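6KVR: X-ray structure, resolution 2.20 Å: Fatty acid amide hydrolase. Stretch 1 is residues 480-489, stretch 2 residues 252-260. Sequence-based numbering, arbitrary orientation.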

# COMPACT_ATOMS: atom_id res chain seq x y z
N ASN A 480 -24.58 -7.96 -11.84
CA ASN A 480 -24.24 -7.85 -10.43
C ASN A 480 -22.87 -8.45 -10.16
O ASN A 480 -22.67 -9.66 -10.33
CB ASN A 480 -25.29 -8.55 -9.57
CG ASN A 480 -24.83 -8.72 -8.16
OD1 ASN A 480 -24.38 -7.77 -7.53
ND2 ASN A 480 -24.90 -9.94 -7.66
N TRP A 481 -21.95 -7.63 -9.67
CA TRP A 481 -20.61 -8.07 -9.29
C TRP A 481 -20.43 -8.29 -7.77
O TRP A 481 -19.30 -8.51 -7.31
CB TRP A 481 -19.57 -7.04 -9.74
CG TRP A 481 -19.52 -6.71 -11.19
CD1 TRP A 481 -20.34 -7.18 -12.19
CD2 TRP A 481 -18.59 -5.82 -11.82
NE1 TRP A 481 -19.96 -6.63 -13.40
CE2 TRP A 481 -18.90 -5.79 -13.20
CE3 TRP A 481 -17.52 -5.04 -11.34
CZ2 TRP A 481 -18.16 -5.03 -14.12
CZ3 TRP A 481 -16.80 -4.27 -12.26
CH2 TRP A 481 -17.13 -4.28 -13.63
N SER A 482 -21.51 -8.22 -6.98
CA SER A 482 -21.35 -8.11 -5.53
C SER A 482 -20.52 -9.25 -4.94
O SER A 482 -19.77 -9.03 -3.97
CB SER A 482 -22.72 -8.03 -4.85
OG SER A 482 -23.46 -9.22 -5.09
N TYR A 483 -20.61 -10.46 -5.52
CA TYR A 483 -19.95 -11.61 -4.92
C TYR A 483 -18.43 -11.57 -5.10
O TYR A 483 -17.70 -12.10 -4.26
CB TYR A 483 -20.55 -12.91 -5.48
CG TYR A 483 -21.84 -13.26 -4.77
CD1 TYR A 483 -21.82 -13.88 -3.52
CD2 TYR A 483 -23.08 -12.90 -5.30
CE1 TYR A 483 -23.00 -14.17 -2.85
CE2 TYR A 483 -24.25 -13.18 -4.64
CZ TYR A 483 -24.22 -13.82 -3.42
OH TYR A 483 -25.40 -14.09 -2.78
N THR A 484 -17.93 -10.92 -6.16
CA THR A 484 -16.49 -10.74 -6.32
C THR A 484 -16.01 -9.37 -5.86
O THR A 484 -14.92 -9.26 -5.27
CB THR A 484 -16.05 -10.93 -7.77
OG1 THR A 484 -16.95 -10.22 -8.64
CG2 THR A 484 -15.97 -12.42 -8.16
N SER A 485 -16.80 -8.32 -6.10
CA SER A 485 -16.31 -6.98 -5.82
C SER A 485 -16.11 -6.75 -4.33
O SER A 485 -15.32 -5.88 -3.95
CB SER A 485 -17.25 -5.93 -6.41
OG SER A 485 -18.50 -5.91 -5.74
N LEU A 486 -16.78 -7.52 -3.47
CA LEU A 486 -16.57 -7.41 -2.03
C LEU A 486 -15.10 -7.62 -1.67
O LEU A 486 -14.53 -6.88 -0.86
CB LEU A 486 -17.45 -8.42 -1.29
CG LEU A 486 -17.21 -8.53 0.22
CD1 LEU A 486 -17.57 -7.21 0.93
CD2 LEU A 486 -17.95 -9.75 0.85
N TRP A 487 -14.48 -8.65 -2.24
CA TRP A 487 -13.08 -8.92 -1.91
C TRP A 487 -12.11 -7.96 -2.59
O TRP A 487 -10.93 -7.93 -2.22
CB TRP A 487 -12.76 -10.39 -2.24
CG TRP A 487 -13.84 -11.26 -1.65
CD1 TRP A 487 -14.77 -11.97 -2.33
CD2 TRP A 487 -14.13 -11.45 -0.25
NE1 TRP A 487 -15.61 -12.61 -1.45
CE2 TRP A 487 -15.24 -12.31 -0.17
CE3 TRP A 487 -13.55 -10.99 0.94
CZ2 TRP A 487 -15.80 -12.71 1.05
CZ3 TRP A 487 -14.10 -11.40 2.16
CH2 TRP A 487 -15.22 -12.24 2.20
N ASN A 488 -12.58 -7.15 -3.55
CA ASN A 488 -11.71 -6.10 -4.07
C ASN A 488 -11.65 -4.91 -3.12
O ASN A 488 -10.57 -4.35 -2.89
CB ASN A 488 -12.18 -5.62 -5.44
CG ASN A 488 -12.06 -6.71 -6.49
OD1 ASN A 488 -13.05 -7.31 -6.88
ND2 ASN A 488 -10.84 -6.98 -6.93
N ILE A 489 -12.78 -4.51 -2.55
CA ILE A 489 -12.73 -3.36 -1.65
C ILE A 489 -12.07 -3.77 -0.33
O ILE A 489 -11.34 -2.99 0.26
CB ILE A 489 -14.12 -2.72 -1.45
CG1 ILE A 489 -13.99 -1.42 -0.65
CG2 ILE A 489 -15.10 -3.65 -0.74
CD1 ILE A 489 -15.31 -0.67 -0.44
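Stretch 2 (252-260) SDIGGSIRA

Stretch 2 reaches the helix of stretch 1 as the tail of a β-strand, turns through the two glycines G255 and G256, and is entering a helix of its own by R259. The two segments lie more than 200 residues apart in sequence. Their backbones come closest where the CA atoms of S485 and G255 are 4.4 Å apart and those of T484 and G256 4.9 Å apart. The register runs antiparallel here, T484 pairing with G256 and S485 with G255, although the side chain of R259 reaches back along the helix to T484 and W487. W481, T484 and N488, spaced three and four residues apart, direct their CA-to-CB bonds toward stretch 2 and make one continuous face.

G255 is the residue most covered by stretch 1. Its CA rests 3.9 Å from CE3 of W481, which stands at the N-cap of the helix, and a β-carbon here would fall 2.8 Å from CZ3 of that indole, a clash. Its phi of 69° also favours glycine. G256, with phi 127°, is more constrained still: a β-carbon would be jammed against the carbonyl oxygen of G255 and would lie 2.4 Å from OG1 of T484. The absence of a side chain at G256 lets T484 settle on the loop, its CB 3.6 Å from CA of G256, while its OG1 donates a short hydrogen bond of 2.6 Å to O of G255. Threonine thus supplies both bulk and a donor.

N488 covers the most surface on the helix side. Its amide ND2 donates a nearly straight hydrogen bond to OD1 of D253 (3.0 Å, 172°) and another to a water 2.8 Å away, which in turn donates to the backbone O of D253. Both amide protons are therefore used around one residue. The OD1 of N488 lies 3.0 Å from N of G255, but the angle is too poor for a hydrogen bond.

R259 comes back to the helix from the far side of the glycine turn. Its CA-to-CB bond points toward stretch 1, and its NH2 gives a weak hydrogen bond to O of T484 (2.8 Å, 122°), while CG2 of T484 lies over one face of the guanidinium. NH2 of R259 also approaches CB of W487 at 3.8 Å. The NH1 of R259 forms a salt bridge with OD2 of D253 at 2.6 Å. D253 suits its place because one carboxylate can balance the arginine's charge and receive N488 from the helix.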

# COMPACT_ATOMS: atom_id res chain seq x y z
N SER A 252 -5.90 -9.98 -14.79
CA SER A 252 -5.94 -8.90 -13.82
C SER A 252 -7.34 -8.87 -13.22
O SER A 252 -8.29 -9.42 -13.80
CB SER A 252 -5.59 -7.56 -14.46
OG SER A 252 -6.58 -7.21 -15.42
N ASP A 253 -7.47 -8.23 -12.06
CA ASP A 253 -8.70 -8.38 -11.27
C ASP A 253 -8.90 -7.09 -10.48
O ASP A 253 -8.18 -6.78 -9.53
CB ASP A 253 -8.65 -9.60 -10.37
CG ASP A 253 -10.02 -9.96 -9.74
OD1 ASP A 253 -10.66 -9.08 -9.10
OD2 ASP A 253 -10.45 -11.15 -9.84
N ILE A 254 -9.81 -6.29 -10.99
CA ILE A 254 -10.61 -5.35 -10.24
C ILE A 254 -12.01 -5.89 -10.46
O ILE A 254 -12.30 -6.46 -11.52
CB ILE A 254 -10.41 -3.92 -10.79
CG1 ILE A 254 -10.32 -2.86 -9.68
CG2 ILE A 254 -11.49 -3.55 -11.81
CD1 ILE A 254 -9.92 -1.44 -10.20
N GLY A 255 -12.85 -5.83 -9.44
CA GLY A 255 -14.24 -6.29 -9.60
C GLY A 255 -14.48 -7.78 -9.80
O GLY A 255 -15.64 -8.21 -9.73
N GLY A 256 -13.45 -8.58 -10.08
CA GLY A 256 -13.66 -10.01 -10.24
C GLY A 256 -13.11 -10.60 -11.52
O GLY A 256 -13.42 -11.74 -11.87
N SER A 257 -12.26 -9.84 -12.23
CA SER A 257 -11.87 -10.22 -13.58
C SER A 257 -10.88 -11.39 -13.65
O SER A 257 -10.55 -11.79 -14.77
CB SER A 257 -11.31 -9.00 -14.31
OG SER A 257 -12.23 -7.91 -14.24
N ILE A 258 -10.37 -11.93 -12.55
CA ILE A 258 -9.69 -13.23 -12.57
C ILE A 258 -10.62 -14.34 -12.09
O ILE A 258 -10.78 -15.36 -12.75
CB ILE A 258 -8.40 -13.22 -11.72
CG1 ILE A 258 -7.29 -12.39 -12.36
CG2 ILE A 258 -7.91 -14.65 -11.50
CD1 ILE A 258 -6.11 -12.15 -11.42
N ARG A 259 -11.25 -14.12 -10.94
CA ARG A 259 -12.02 -15.18 -10.30
C ARG A 259 -13.26 -15.56 -11.10
O ARG A 259 -13.58 -16.75 -11.20
CB ARG A 259 -12.37 -14.73 -8.90
CG ARG A 259 -11.07 -14.30 -8.31
CD ARG A 259 -11.06 -14.12 -6.88
NE ARG A 259 -12.11 -13.27 -6.36
CZ ARG A 259 -12.27 -11.99 -6.61
NH1 ARG A 259 -11.54 -11.37 -7.51
NH2 ARG A 259 -13.15 -11.30 -5.89
N ALA A 260 -13.97 -14.58 -11.69
CA ALA A 260 -15.19 -14.92 -12.43
C ALA A 260 -14.90 -15.74 -13.68
O ALA A 260 -15.51 -16.82 -13.82
CB ALA A 260 -16.00 -13.66 -12.75
O HOH W 1 -8.26 -5.77 -6.94